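Long-range contacts in SusD superfamily protein (Bacteroides fragilis NCTC 9343, PDB 3NQP), which probably binds glycans at the bacterial outer membrane, as other members of the SusD family do: residues R53-A58 / T316-K321; S161-V166 / T219-A224; Y211-K216 / L456-L461. All coordinates share one frame; numbering follows the deposited sequence.

Followed from the N terminus, the chain first passes residues 53-58, in the loop after helix 39-48, which wait for their partner 316-321 until contact 1 closes a large loop of 257 residues, about two-fifths helical. Nested inside it, contact 2 joins the start of helix 163-181 to the loop 219-224, beyond helix 200-216. Contact 3 takes the end of that same helix, 211-216, to the end of helix 452-458, so its span crosses those of both other contacts. Contacts 2 and 3 touch, through Ala-224 against the helix end and Thr-219 near Arg-457, whereas contact 1 lies apart. Contacts 1 and 3 tie N-terminal to C-terminal parts; contact 2 stays within the N-terminal part.

Contact 1 (R53-A58 / T316-K321). With EDO (1,2-ethanediol), chain E.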
ATOM      1  N   ARG A  53      12.114   6.573   4.486  1.00 10.57           N
ATOM      2  CA  ARG A  53      13.198   5.820   3.852  1.00 11.34           C
ATOM      3  C   ARG A  53      13.512   6.152   2.411  1.00 13.91           C
ATOM      4  O   ARG A  53      14.251   5.391   1.731  1.00 10.78           O
ATOM      5  CB  ARG A  53      12.975   4.316   4.009  1.00 15.98           C
ATOM      6  CG  ARG A  53      11.651   3.816   3.592  1.00 12.68           C
ATOM      7  CD  ARG A  53      11.584   2.270   3.878  1.00 13.20           C
ATOM      8  NE  ARG A  53      10.374   1.759   3.288  1.00  8.99           N
ATOM      9  CZ  ARG A  53       9.997   0.488   3.230  1.00 16.47           C
ATOM     10  NH1 ARG A  53      10.750  -0.476   3.741  1.00 13.10           N
ATOM     11  NH2 ARG A  53       8.816   0.188   2.657  1.00 14.96           N
ATOM     12  N   PHE A  54      13.030   7.308   1.949  1.00 12.38           N
ATOM     13  CA  PHE A  54      13.329   7.798   0.619  1.00 12.74           C
ATOM     14  C   PHE A  54      14.429   8.870   0.704  1.00 14.66           C
ATOM     15  O   PHE A  54      14.569   9.525   1.712  1.00 12.69           O
ATOM     16  CB  PHE A  54      12.067   8.364  -0.009  1.00 11.19           C
ATOM     17  CG  PHE A  54      11.173   7.314  -0.605  1.00 13.55           C
ATOM     18  CD1 PHE A  54      11.389   6.839  -1.869  1.00 16.01           C
ATOM     19  CD2 PHE A  54      10.183   6.754   0.125  1.00 14.83           C
ATOM     20  CE1 PHE A  54      10.597   5.854  -2.412  1.00 18.85           C
ATOM     21  CE2 PHE A  54       9.382   5.767  -0.405  1.00 18.20           C
ATOM     22  CZ  PHE A  54       9.600   5.307  -1.673  1.00 17.94           C
ATOM     23  N   ILE A  55      15.269   8.972  -0.314  1.00 14.77           N
ATOM     24  CA  ILE A  55      16.220  10.062  -0.349  1.00 15.99           C
ATOM     25  C   ILE A  55      15.542  11.291  -0.996  1.00 14.97           C
ATOM     26  O   ILE A  55      14.502  11.165  -1.666  1.00 13.35           O
ATOM     27  CB  ILE A  55      17.500   9.673  -1.085  1.00 14.54           C
ATOM     28  CG1 ILE A  55      17.239   9.437  -2.564  1.00 20.18           C
ATOM     29  CG2 ILE A  55      18.162   8.421  -0.473  1.00 19.94           C
ATOM     30  CD1 ILE A  55      17.894  10.445  -3.431  1.00 25.79           C
ATOM     31  N   THR A  56      16.163  12.455  -0.820  1.00 14.40           N
ATOM     32  CA  THR A  56      15.766  13.664  -1.540  1.00 16.53           C
ATOM     33  C   THR A  56      17.005  14.288  -2.173  1.00 15.67           C
ATOM     34  O   THR A  56      18.117  13.814  -1.959  1.00 14.99           O
ATOM     35  CB  THR A  56      15.063  14.705  -0.607  1.00 18.06           C
ATOM     36  OG1 THR A  56      15.965  15.084   0.420  1.00 18.16           O
ATOM     37  CG2 THR A  56      13.839  14.099   0.017  1.00 17.31           C
ATOM     38  N   GLY A  57      16.786  15.317  -2.978  1.00 18.03           N
ATOM     39  CA  GLY A  57      17.840  15.921  -3.795  1.00 17.69           C
ATOM     40  C   GLY A  57      18.028  15.107  -5.056  1.00 17.28           C
ATOM     41  O   GLY A  57      17.074  14.602  -5.644  1.00 22.76           O
ATOM     42  N   ALA A  58      19.271  14.887  -5.427  1.00 14.65           N
ATOM     43  CA  ALA A  58      19.564  14.164  -6.658  1.00 17.03           C
ATOM     44  C   ALA A  58      19.622  12.664  -6.345  1.00 14.49           C
ATOM     45  O   ALA A  58      20.223  12.208  -5.366  1.00 11.79           O
ATOM     46  CB  ALA A  58      20.862  14.649  -7.272  1.00 19.03           C
ATOM     47  N   THR A 316      13.658   8.911 -10.235  1.00 10.83           N
ATOM     48  CA  THR A 316      13.011  10.011  -9.551  1.00 12.02           C
ATOM     49  C   THR A 316      12.345   9.593  -8.235  1.00 12.93           C
ATOM     50  O   THR A 316      11.759  10.409  -7.566  1.00 10.48           O
ATOM     51  CB  THR A 316      11.968  10.734 -10.498  1.00 12.36           C
ATOM     52  OG1 THR A 316      11.095   9.790 -11.117  1.00 11.58           O
ATOM     53  CG2 THR A 316      12.713  11.534 -11.619  1.00  9.16           C
ATOM     54  N   TYR A 317      12.472   8.327  -7.867  1.00 11.75           N
ATOM     55  CA  TYR A 317      12.128   7.813  -6.549  1.00 10.55           C
ATOM     56  C   TYR A 317      13.220   6.804  -6.201  1.00 13.25           C
ATOM     57  O   TYR A 317      13.531   5.918  -7.034  1.00 10.89           O
ATOM     58  CB  TYR A 317      10.751   7.063  -6.535  1.00  9.55           C
ATOM     59  CG  TYR A 317       9.595   7.973  -6.868  1.00 12.21           C
ATOM     60  CD1 TYR A 317       9.237   8.203  -8.191  1.00 13.57           C
ATOM     61  CD2 TYR A 317       8.908   8.659  -5.885  1.00 12.45           C
ATOM     62  CE1 TYR A 317       8.232   9.077  -8.533  1.00 10.17           C
ATOM     63  CE2 TYR A 317       7.893   9.524  -6.215  1.00 14.43           C
ATOM     64  CZ  TYR A 317       7.541   9.724  -7.542  1.00 13.48           C
ATOM     65  OH  TYR A 317       6.560  10.615  -7.887  1.00 15.91           O
ATOM     66  N   GLU A 318      13.823   6.946  -5.028  1.00  8.79           N
ATOM     67  CA  GLU A 318      14.910   6.063  -4.614  1.00 10.85           C
ATOM     68  C   GLU A 318      14.949   5.846  -3.109  1.00 11.97           C
ATOM     69  O   GLU A 318      15.028   6.792  -2.334  1.00  9.56           O
ATOM     70  CB  GLU A 318      16.285   6.617  -4.996  1.00 11.15           C
ATOM     71  CG  GLU A 318      17.493   5.582  -4.780  1.00  8.16           C
ATOM     72  CD  GLU A 318      18.831   6.173  -5.231  1.00 10.89           C
ATOM     73  OE1 GLU A 318      18.832   7.315  -5.729  1.00 12.33           O
ATOM     74  OE2 GLU A 318      19.866   5.462  -5.147  1.00 12.88           O
ATOM     75  N   TYR A 319      15.021   4.586  -2.712  1.00 11.44           N
ATOM     76  CA  TYR A 319      15.181   4.268  -1.305  1.00 12.44           C
ATOM     77  C   TYR A 319      16.578   4.553  -0.830  1.00 11.54           C
ATOM     78  O   TYR A 319      17.565   4.316  -1.541  1.00 10.96           O
ATOM     79  CB  TYR A 319      14.849   2.816  -1.038  1.00 10.83           C
ATOM     80  CG  TYR A 319      13.385   2.523  -1.217  1.00 11.55           C
ATOM     81  CD1 TYR A 319      12.492   2.767  -0.195  1.00 10.58           C
ATOM     82  CD2 TYR A 319      12.900   2.021  -2.408  1.00  9.15           C
ATOM     83  CE1 TYR A 319      11.116   2.531  -0.363  1.00  7.05           C
ATOM     84  CE2 TYR A 319      11.507   1.736  -2.575  1.00  8.67           C
ATOM     85  CZ  TYR A 319      10.644   2.028  -1.533  1.00 14.21           C
ATOM     86  OH  TYR A 319       9.292   1.801  -1.651  1.00 12.54           O
ATOM     87  N   ASN A 320      16.672   5.032   0.408  1.00 11.72           N
ATOM     88  CA  ASN A 320      17.967   5.184   1.076  1.00 12.23           C
ATOM     89  C   ASN A 320      18.606   3.807   1.004  1.00 12.03           C
ATOM     90  O   ASN A 320      17.922   2.794   1.168  1.00 10.48           O
ATOM     91  CB  ASN A 320      17.708   5.558   2.524  1.00 14.20           C
ATOM     92  CG  ASN A 320      18.942   5.862   3.288  1.00 18.41           C
ATOM     93  OD1 ASN A 320      19.758   4.971   3.558  1.00 14.32           O
ATOM     94  ND2 ASN A 320      19.100   7.138   3.676  1.00 15.32           N
ATOM     95  N   LYS A 321      19.904   3.760   0.776  1.00 10.59           N
ATOM     96  CA  LYS A 321      20.574   2.478   0.549  1.00 13.42           C
ATOM     97  C   LYS A 321      20.588   1.539   1.777  1.00 13.55           C
ATOM     98  O   LYS A 321      20.799   0.328   1.647  1.00 14.58           O
ATOM     99  CB  LYS A 321      22.004   2.745   0.078  1.00 13.91           C
ATOM    100  CG  LYS A 321      22.929   3.344   1.132  1.00 12.81           C
ATOM    101  CD  LYS A 321      24.380   3.511   0.584  1.00 20.06           C
ATOM    102  CE  LYS A 321      24.457   4.794  -0.323  1.00 20.73           C
ATOM    103  NZ  LYS A 321      25.821   5.042  -0.862  1.00 20.16           N
TER
HETATM  104  C1  EDO E1005      27.889   7.558  -2.081  1.00 21.95           C
HETATM  105  O1  EDO E1005      28.103   6.172  -1.818  1.00 29.31           O
HETATM  106  C2  EDO E1005      26.755   7.811  -3.081  1.00 19.42           C
HETATM  107  O2  EDO E1005      25.452   7.554  -2.529  1.00 15.12           O
HETATM  108  O   HOH W   1      16.793   8.923   3.357  1.00 20.81           O
HETATM  109  O   HOH W   2      13.244   9.435  -3.584  1.00  8.40           O
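The carbonyl oxygen of Arg-53 is gripped twice by the opposing segment. Asn-320 N donates a nearly straight hydrogen bond to Arg-53 O at 2.8 Å, and the CA-H of Tyr-319 adds a weaker contact to the same oxygen. The return bond runs the other way, from Ile-55 N to Glu-318 O at 3.0 Å, with the donor almost in line with the carbonyl. These two bonds frame Phe-54 and Tyr-319 as a non-hydrogen-bonded pair in a single antiparallel bridge, an isolated piece of beta pairing between two loops. Waters extend it on both sides: one receives from Asn-320 ND2 and donates to Phe-54 O, and another receives from Glu-318 N and lies 2.9 Å from Ile-55 O.

The bridge illustrates how a protein of the SusD family, rich in helix and poor in sheet, can still join distant loops by strand-like pairing, here the loop after helix 39-48 and the one before helix 321-325. Phe-54 and Tyr-319 both set CG anti to the carbonyl carbon (chi1 -82° and -69°), and their rings lie side by side, pointing the same way. The planes are inclined by 32°, and Phe-54 CZ comes to 3.4 Å from Tyr-319 CE1 while remaining 3.5 Å from Tyr-319 OH. That hydroxyl is hydrogen-bonded to Glu-48. Arg-53 runs beside the same tyrosine, its extended chain bringing NE to 3.8 Å from Tyr-319 CE1, and its NH1 goes on to the backbone oxygen of Asp-443. Away from the rings, Ile-55 CG1 rests 3.8 Å from Glu-318 CB and its CG2 lies 3.6 Å from Asn-320 CA; the carboxylate of Glu-318 turns to Ser-60, and Asn-320 OD1 caps Ala-322 N at the start of helix 321-325.

Contact 2 (S161-V166 / T219-A224)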
ATOM      1  N   SER A 161     -17.196  16.375   7.320  1.00 18.32           N
ATOM      2  CA  SER A 161     -17.767  15.653   8.466  1.00 19.08           C
ATOM      3  C   SER A 161     -16.632  15.268   9.410  1.00 20.17           C
ATOM      4  O   SER A 161     -15.469  15.257   8.988  1.00 18.52           O
ATOM      5  CB  SER A 161     -18.483  14.395   8.029  1.00 19.00           C
ATOM      6  OG  SER A 161     -19.681  14.710   7.355  1.00 19.51           O
ATOM      7  N   THR A 162     -16.956  14.949  10.669  1.00 16.32           N
ATOM      8  CA  THR A 162     -15.900  14.590  11.629  1.00 17.68           C
ATOM      9  C   THR A 162     -15.299  13.190  11.329  1.00 15.97           C
ATOM     10  O   THR A 162     -15.934  12.361  10.637  1.00 10.96           O
ATOM     11  CB  THR A 162     -16.421  14.564  13.051  1.00 15.31           C
ATOM     12  OG1 THR A 162     -17.285  13.442  13.195  1.00 19.06           O
ATOM     13  CG2 THR A 162     -17.192  15.936  13.457  1.00 18.06           C
ATOM     14  N   PRO A 163     -14.085  12.906  11.845  1.00 15.73           N
ATOM     15  CA  PRO A 163     -13.556  11.545  11.648  1.00 15.33           C
ATOM     16  C   PRO A 163     -14.531  10.429  12.078  1.00 15.33           C
ATOM     17  O   PRO A 163     -14.735   9.444  11.342  1.00 15.94           O
ATOM     18  CB  PRO A 163     -12.316  11.510  12.529  1.00 15.89           C
ATOM     19  CG  PRO A 163     -11.828  12.913  12.476  1.00 15.94           C
ATOM     20  CD  PRO A 163     -13.111  13.770  12.513  1.00 16.77           C
ATOM     21  N   LYS A 164     -15.126  10.562  13.257  0.50 15.76           N
ATOM     22  CA  LYS A 164     -16.115   9.569  13.693  0.50 15.69           C
ATOM     23  C   LYS A 164     -17.251   9.386  12.693  0.50 15.31           C
ATOM     24  O   LYS A 164     -17.647   8.246  12.416  0.50 16.63           O
ATOM     25  CB  LYS A 164     -16.699   9.896  15.071  0.50 15.55           C
ATOM     26  CG  LYS A 164     -17.882   8.997  15.449  0.50 17.98           C
ATOM     27  CD  LYS A 164     -17.470   7.555  15.727  0.50 21.28           C
ATOM     28  CE  LYS A 164     -18.568   6.834  16.545  0.50 25.80           C
ATOM     29  NZ  LYS A 164     -18.330   5.387  16.774  0.50 14.77           N
ATOM     30  N   GLU A 165     -17.792  10.490  12.165  1.00 15.91           N
ATOM     31  CA  GLU A 165     -18.881  10.395  11.183  1.00 13.44           C
ATOM     32  C   GLU A 165     -18.408   9.657   9.923  1.00 12.55           C
ATOM     33  O   GLU A 165     -19.155   8.838   9.388  1.00 13.78           O
ATOM     34  CB  GLU A 165     -19.418  11.760  10.794  1.00 16.79           C
ATOM     35  CG  GLU A 165     -20.185  12.449  11.937  1.00 14.74           C
ATOM     36  CD  GLU A 165     -20.536  13.891  11.627  1.00 25.11           C
ATOM     37  OE1 GLU A 165     -19.727  14.643  11.101  1.00 16.34           O
ATOM     38  OE2 GLU A 165     -21.647  14.283  11.950  1.00 25.16           O
ATOM     39  N   VAL A 166     -17.188   9.970   9.455  1.00 13.57           N
ATOM     40  CA  VAL A 166     -16.603   9.309   8.250  1.00 15.55           C
ATOM     41  C   VAL A 166     -16.432   7.800   8.506  1.00 13.81           C
ATOM     42  O   VAL A 166     -16.773   6.956   7.647  1.00 13.74           O
ATOM     43  CB  VAL A 166     -15.277   9.958   7.830  1.00 12.80           C
ATOM     44  CG1 VAL A 166     -14.598   9.193   6.713  1.00 10.28           C
ATOM     45  CG2 VAL A 166     -15.521  11.448   7.406  1.00  9.75           C
ATOM     46  N   THR A 219      -8.318   9.283  15.947  1.00 11.54           N
ATOM     47  CA  THR A 219      -8.293  10.460  15.062  1.00 13.97           C
ATOM     48  C   THR A 219      -9.458  11.351  15.433  1.00 16.04           C
ATOM     49  O   THR A 219     -10.603  10.924  15.362  1.00 13.55           O
ATOM     50  CB  THR A 219      -8.378  10.056  13.572  1.00 13.83           C
ATOM     51  OG1 THR A 219      -7.353   9.100  13.309  1.00 14.95           O
ATOM     52  CG2 THR A 219      -8.160  11.281  12.607  1.00 13.69           C
ATOM     53  N   GLY A 220      -9.163  12.581  15.834  1.00 18.31           N
ATOM     54  CA  GLY A 220     -10.188  13.509  16.332  1.00 17.79           C
ATOM     55  C   GLY A 220     -11.128  12.869  17.327  1.00 15.51           C
ATOM     56  O   GLY A 220     -10.682  12.394  18.362  1.00 15.98           O
ATOM     57  N   ASP A 221     -12.419  12.863  16.996  1.00 16.03           N
ATOM     58  CA  ASP A 221     -13.485  12.291  17.832  1.00 18.29           C
ATOM     59  C   ASP A 221     -13.690  10.775  17.625  1.00 19.30           C
ATOM     60  O   ASP A 221     -14.588  10.171  18.213  1.00 20.57           O
ATOM     61  CB  ASP A 221     -14.823  13.064  17.649  1.00 18.72           C
ATOM     62  CG  ASP A 221     -15.401  12.932  16.258  1.00 24.45           C
ATOM     63  OD1 ASP A 221     -14.674  12.454  15.343  1.00 16.81           O
ATOM     64  OD2 ASP A 221     -16.589  13.288  16.073  1.00 14.22           O
ATOM     65  N   ASP A 222     -12.859  10.152  16.788  1.00 18.50           N
ATOM     66  CA  ASP A 222     -12.946   8.698  16.623  1.00 17.47           C
ATOM     67  C   ASP A 222     -11.879   8.034  17.497  1.00 15.76           C
ATOM     68  O   ASP A 222     -10.747   7.936  17.096  1.00 19.54           O
ATOM     69  CB  ASP A 222     -12.810   8.361  15.147  1.00 16.73           C
ATOM     70  CG  ASP A 222     -13.303   6.969  14.817  1.00 25.02           C
ATOM     71  OD1 ASP A 222     -14.270   6.508  15.456  1.00 20.99           O
ATOM     72  OD2 ASP A 222     -12.726   6.354  13.900  1.00 17.45           O
ATOM     73  N   VAL A 223     -12.259   7.616  18.709  1.00 19.35           N
ATOM     74  CA  VAL A 223     -11.343   7.186  19.772  1.00 15.53           C
ATOM     75  C   VAL A 223     -10.980   5.692  19.656  1.00 14.90           C
ATOM     76  O   VAL A 223     -11.854   4.873  19.479  1.00 15.73           O
ATOM     77  CB  VAL A 223     -11.938   7.488  21.215  1.00 18.69           C
ATOM     78  CG1 VAL A 223     -10.945   7.064  22.361  1.00 17.05           C
ATOM     79  CG2 VAL A 223     -12.254   8.996  21.381  1.00 18.63           C
ATOM     80  N   ALA A 224      -9.690   5.361  19.749  1.00 15.82           N
ATOM     81  CA  ALA A 224      -9.223   3.974  19.677  1.00 15.96           C
ATOM     82  C   ALA A 224     -10.133   3.083  20.539  1.00 15.43           C
ATOM     83  O   ALA A 224     -10.463   3.429  21.679  1.00 11.32           O
ATOM     84  CB  ALA A 224      -7.781   3.857  20.121  1.00 16.29           C
TER
HETATM   85  O   HOH W   3     -15.896   5.860  17.655  1.00 37.46           O
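Asp-221 reaches from its turn to the first turn of helix 163-181, where Thr-162 and Lys-164 receive it. From CB, CG stands between the backbone N and the carbonyl carbon (chi1 66°), and the carboxylate comes toward the helix start. CG passes 3.5 Å from Lys-164 CB, and the two oxygens part. OD1 accepts from Lys-164 N at 2.9 Å, the donor lying 29° out of the carboxylate plane; OD2 takes the hydroxyl of Thr-162, OG1 to OD2 3.0 Å, on its syn side. Thr-162 is the N-cap of this helix and forms a capping box with Glu-165, so its OG1 accepts from Glu-165 N while donating across the contact. A carboxylate at this helix start would be favoured by the helix dipole.

Beside the carboxylate, Pro-163 brings CB to 3.4 Å from Thr-219 O and CG to 4.0 Å from Thr-219 CG2. Thr-219 to Asp-222 make a type II' beta turn, with Gly-220 supplying the positive phi. A water may link Lys-164 NZ to Asp-222 OD1, though Lys-164 has a second conformer and the link is doubtful. The turn lies between helices 200-216 and 228-241, and Tyr-132 of helix 110-135 touches both Pro-163 and Thr-219, bringing the start of helix 163-181 and the turn against helix 110-135.

Contact 3 (Y211-K216 / L456-L461); sequences YLWTSK and LRRMTL
Trp-213 CH2 comes 3.6 Å from Arg-457 CB. Bends at chi2 and chi3 curl the arginine back, and Trp-213 CZ2 sits 3.5 Å above one face of the guanidinium. The planes of the two groups are 85° apart, and NH1 lies in the plane of the ring, so the indole meets the cation with its edge and not its face. Arg-458 takes the contrasting shape. Its chain stays extended as far as CD, then chi3 of 60° swings NE round, to 3.8 Å from Leu-212 CD2, while CB and CG run past Trp-213 CE3. Lys-216 bends likewise at chi3 (70°), which sets CE 3.5 Å from Arg-458 O, at the end of helix 452-458.

The charged ends of Lys-216 and Arg-458 are answered from outside: Lys-216 NZ bridges to Glu-435 and Glu-391, and Arg-458 NH2 to Glu-391 and Asp-455. Glu-391 thus serves both cations. The end of helix 200-216 is in this way packed against the end of helix 452-458, with helix 382-396 touching Leu-212 and selenomethionine Met-459, and helix 431-445 also lying against Met-459 and Thr-460.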
ATOM      1  N   TYR A 211     -10.670  -2.248  11.074  1.00 10.05           N
ATOM      2  CA  TYR A 211     -10.878  -2.560  12.488  1.00 11.24           C
ATOM      3  C   TYR A 211      -9.572  -2.652  13.327  1.00 11.86           C
ATOM      4  O   TYR A 211      -9.533  -2.214  14.488  1.00  9.96           O
ATOM      5  CB  TYR A 211     -11.787  -3.792  12.668  1.00  9.05           C
ATOM      6  CG  TYR A 211     -13.250  -3.460  12.433  1.00  9.14           C
ATOM      7  CD1 TYR A 211     -13.768  -3.447  11.138  1.00 13.73           C
ATOM      8  CD2 TYR A 211     -14.074  -3.146  13.467  1.00 12.66           C
ATOM      9  CE1 TYR A 211     -15.051  -3.149  10.894  1.00 13.17           C
ATOM     10  CE2 TYR A 211     -15.417  -2.811  13.250  1.00 13.95           C
ATOM     11  CZ  TYR A 211     -15.896  -2.811  11.961  1.00 17.39           C
ATOM     12  OH  TYR A 211     -17.193  -2.485  11.702  1.00 16.67           O
ATOM     13  N   LEU A 212      -8.476  -3.136  12.755  1.00 11.74           N
ATOM     14  CA  LEU A 212      -7.225  -3.011  13.459  1.00 10.11           C
ATOM     15  C   LEU A 212      -6.846  -1.549  13.695  1.00  9.94           C
ATOM     16  O   LEU A 212      -6.418  -1.164  14.780  1.00 10.12           O
ATOM     17  CB  LEU A 212      -6.053  -3.665  12.696  1.00 11.42           C
ATOM     18  CG  LEU A 212      -4.725  -3.573  13.449  1.00 13.40           C
ATOM     19  CD1 LEU A 212      -4.735  -4.209  14.876  1.00  8.27           C
ATOM     20  CD2 LEU A 212      -3.631  -4.226  12.544  1.00 10.71           C
ATOM     21  N   TRP A 213      -6.935  -0.756  12.644  1.00 11.04           N
ATOM     22  CA  TRP A 213      -6.643   0.671  12.736  1.00 11.81           C
ATOM     23  C   TRP A 213      -7.480   1.329  13.845  1.00 11.21           C
ATOM     24  O   TRP A 213      -6.913   1.959  14.736  1.00 12.32           O
ATOM     25  CB  TRP A 213      -6.884   1.361  11.398  1.00 11.31           C
ATOM     26  CG  TRP A 213      -6.613   2.791  11.435  1.00 12.56           C
ATOM     27  CD1 TRP A 213      -7.408   3.767  12.051  1.00 10.90           C
ATOM     28  CD2 TRP A 213      -5.461   3.484  10.918  1.00 10.54           C
ATOM     29  NE1 TRP A 213      -6.812   4.999  11.909  1.00 14.09           N
ATOM     30  CE2 TRP A 213      -5.627   4.856  11.228  1.00  9.90           C
ATOM     31  CE3 TRP A 213      -4.311   3.086  10.201  1.00 14.68           C
ATOM     32  CZ2 TRP A 213      -4.693   5.822  10.852  1.00 10.26           C
ATOM     33  CZ3 TRP A 213      -3.401   4.057   9.826  1.00 10.00           C
ATOM     34  CH2 TRP A 213      -3.604   5.407  10.146  1.00 15.04           C
ATOM     35  N   THR A 214      -8.796   1.143  13.829  1.00 10.11           N
ATOM     36  CA  THR A 214      -9.628   1.827  14.839  1.00 12.44           C
ATOM     37  C   THR A 214      -9.415   1.244  16.238  1.00 12.09           C
ATOM     38  O   THR A 214      -9.666   1.935  17.226  1.00 13.81           O
ATOM     39  CB  THR A 214     -11.119   1.882  14.449  1.00 11.10           C
ATOM     40  OG1 THR A 214     -11.603   0.559  14.245  1.00 13.38           O
ATOM     41  CG2 THR A 214     -11.287   2.682  13.121  1.00 12.65           C
ATOM     42  N   SER A 215      -8.933  -0.003  16.322  0.60 12.50           N
ATOM     43  CA  SER A 215      -8.544  -0.573  17.606  0.60 12.22           C
ATOM     44  C   SER A 215      -7.424   0.227  18.309  0.60 13.64           C
ATOM     45  O   SER A 215      -7.414   0.330  19.536  0.60 13.65           O
ATOM     46  CB  SER A 215      -8.058  -2.016  17.450  0.60 13.50           C
ATOM     47  OG  SER A 215      -9.080  -2.899  17.006  0.60 12.25           O
ATOM     48  N   LYS A 216      -6.513   0.794  17.517  1.00 12.67           N
ATOM     49  CA  LYS A 216      -5.278   1.349  18.003  1.00 10.88           C
ATOM     50  C   LYS A 216      -5.067   2.860  17.868  1.00 11.89           C
ATOM     51  O   LYS A 216      -4.280   3.442  18.620  1.00 12.17           O
ATOM     52  CB  LYS A 216      -4.105   0.615  17.313  1.00 10.96           C
ATOM     53  CG  LYS A 216      -3.991  -0.808  17.807  1.00 16.46           C
ATOM     54  CD  LYS A 216      -2.825  -1.572  17.086  1.00  5.81           C
ATOM     55  CE  LYS A 216      -1.461  -1.095  17.489  1.00  8.98           C
ATOM     56  NZ  LYS A 216      -0.452  -2.179  17.100  1.00  6.25           N
ATOM     57  N   LEU A 456       3.627   3.241  10.504  1.00 10.77           N
ATOM     58  CA  LEU A 456       4.161   4.252  11.411  1.00 10.09           C
ATOM     59  C   LEU A 456       3.080   5.007  12.148  1.00 11.93           C
ATOM     60  O   LEU A 456       3.264   5.366  13.325  1.00 12.12           O
ATOM     61  CB  LEU A 456       5.050   5.255  10.683  1.00  8.55           C
ATOM     62  CG  LEU A 456       6.352   4.657  10.120  1.00  9.68           C
ATOM     63  CD1 LEU A 456       6.951   5.696   9.110  1.00 12.60           C
ATOM     64  CD2 LEU A 456       7.370   4.327  11.247  1.00  9.21           C
ATOM     65  N   ARG A 457       1.955   5.256  11.485  1.00 12.01           N
ATOM     66  CA  ARG A 457       0.811   5.896  12.151  1.00 12.94           C
ATOM     67  C   ARG A 457       0.170   4.966  13.194  1.00 13.31           C
ATOM     68  O   ARG A 457      -0.287   5.417  14.231  1.00 10.59           O
ATOM     69  CB  ARG A 457      -0.296   6.259  11.139  1.00 10.48           C
ATOM     70  CG  ARG A 457       0.015   7.434  10.216  1.00 15.34           C
ATOM     71  CD  ARG A 457      -0.213   8.799  10.795  1.00 14.14           C
ATOM     72  NE  ARG A 457      -1.469   8.946  11.557  1.00 16.62           N
ATOM     73  CZ  ARG A 457      -2.679   9.084  11.049  1.00 13.76           C
ATOM     74  NH1 ARG A 457      -2.870   9.090   9.761  1.00 19.32           N
ATOM     75  NH2 ARG A 457      -3.714   9.207  11.849  1.00 14.84           N
ATOM     76  N   ARG A 458       0.171   3.669  12.912  1.00  9.43           N
ATOM     77  CA  ARG A 458      -0.693   2.723  13.592  1.00  8.24           C
ATOM     78  C   ARG A 458      -0.000   1.960  14.686  1.00 10.02           C
ATOM     79  O   ARG A 458      -0.545   1.808  15.772  1.00 10.33           O
ATOM     80  CB  ARG A 458      -1.276   1.741  12.581  1.00  7.99           C
ATOM     81  CG  ARG A 458      -2.425   0.836  13.084  1.00 12.51           C
ATOM     82  CD  ARG A 458      -2.722  -0.303  12.093  1.00 10.27           C
ATOM     83  NE  ARG A 458      -1.558  -1.134  11.903  1.00  6.83           N
ATOM     84  CZ  ARG A 458      -0.736  -1.119  10.839  1.00 12.00           C
ATOM     85  NH1 ARG A 458      -0.948  -0.337   9.762  1.00 12.26           N
ATOM     86  NH2 ARG A 458       0.335  -1.879  10.865  1.00 12.81           N
HETATM   87  N   MSE A 459       1.220   1.500  14.408  1.00  9.47           N
HETATM   88  CA  MSE A 459       1.952   0.715  15.386  1.00  8.65           C
HETATM   89  C   MSE A 459       2.477   1.638  16.483  1.00  8.40           C
HETATM   90  O   MSE A 459       2.704   2.837  16.284  1.00  9.24           O
HETATM   91  CB  MSE A 459       3.083  -0.093  14.714  1.00  7.22           C
HETATM   92  CG  MSE A 459       2.544  -1.003  13.621  1.00  9.61           C
HETATM   93 SE   MSE A 459       3.854  -2.141  12.842  0.75  7.40          SE
HETATM   94  CE  MSE A 459       3.748  -3.592  14.092  1.00 14.35           C
ATOM     95  N   THR A 460       2.605   1.060  17.668  1.00  9.24           N
ATOM     96  CA  THR A 460       2.944   1.793  18.878  1.00 11.37           C
ATOM     97  C   THR A 460       4.154   1.169  19.580  1.00 12.17           C
ATOM     98  O   THR A 460       4.419  -0.040  19.452  1.00 11.90           O
ATOM     99  CB  THR A 460       1.758   1.820  19.862  1.00 12.96           C
ATOM    100  OG1 THR A 460       1.381   0.482  20.226  1.00 10.65           O
ATOM    101  CG2 THR A 460       0.512   2.551  19.263  1.00  8.71           C
ATOM    102  N   LEU A 461       4.874   1.963  20.365  1.00 10.34           N
ATOM    103  CA  LEU A 461       6.123   1.484  20.918  1.00 11.14           C
ATOM    104  C   LEU A 461       5.824   0.474  22.040  1.00 12.86           C
ATOM    105  O   LEU A 461       6.575  -0.474  22.247  1.00 10.43           O
ATOM    106  CB  LEU A 461       6.946   2.665  21.424  1.00 13.02           C
ATOM    107  CG  LEU A 461       8.391   2.383  21.820  1.00 14.19           C
ATOM    108  CD1 LEU A 461       9.212   2.090  20.508  1.00 12.84           C
ATOM    109  CD2 LEU A 461       8.924   3.577  22.666  1.00 11.46           C
TER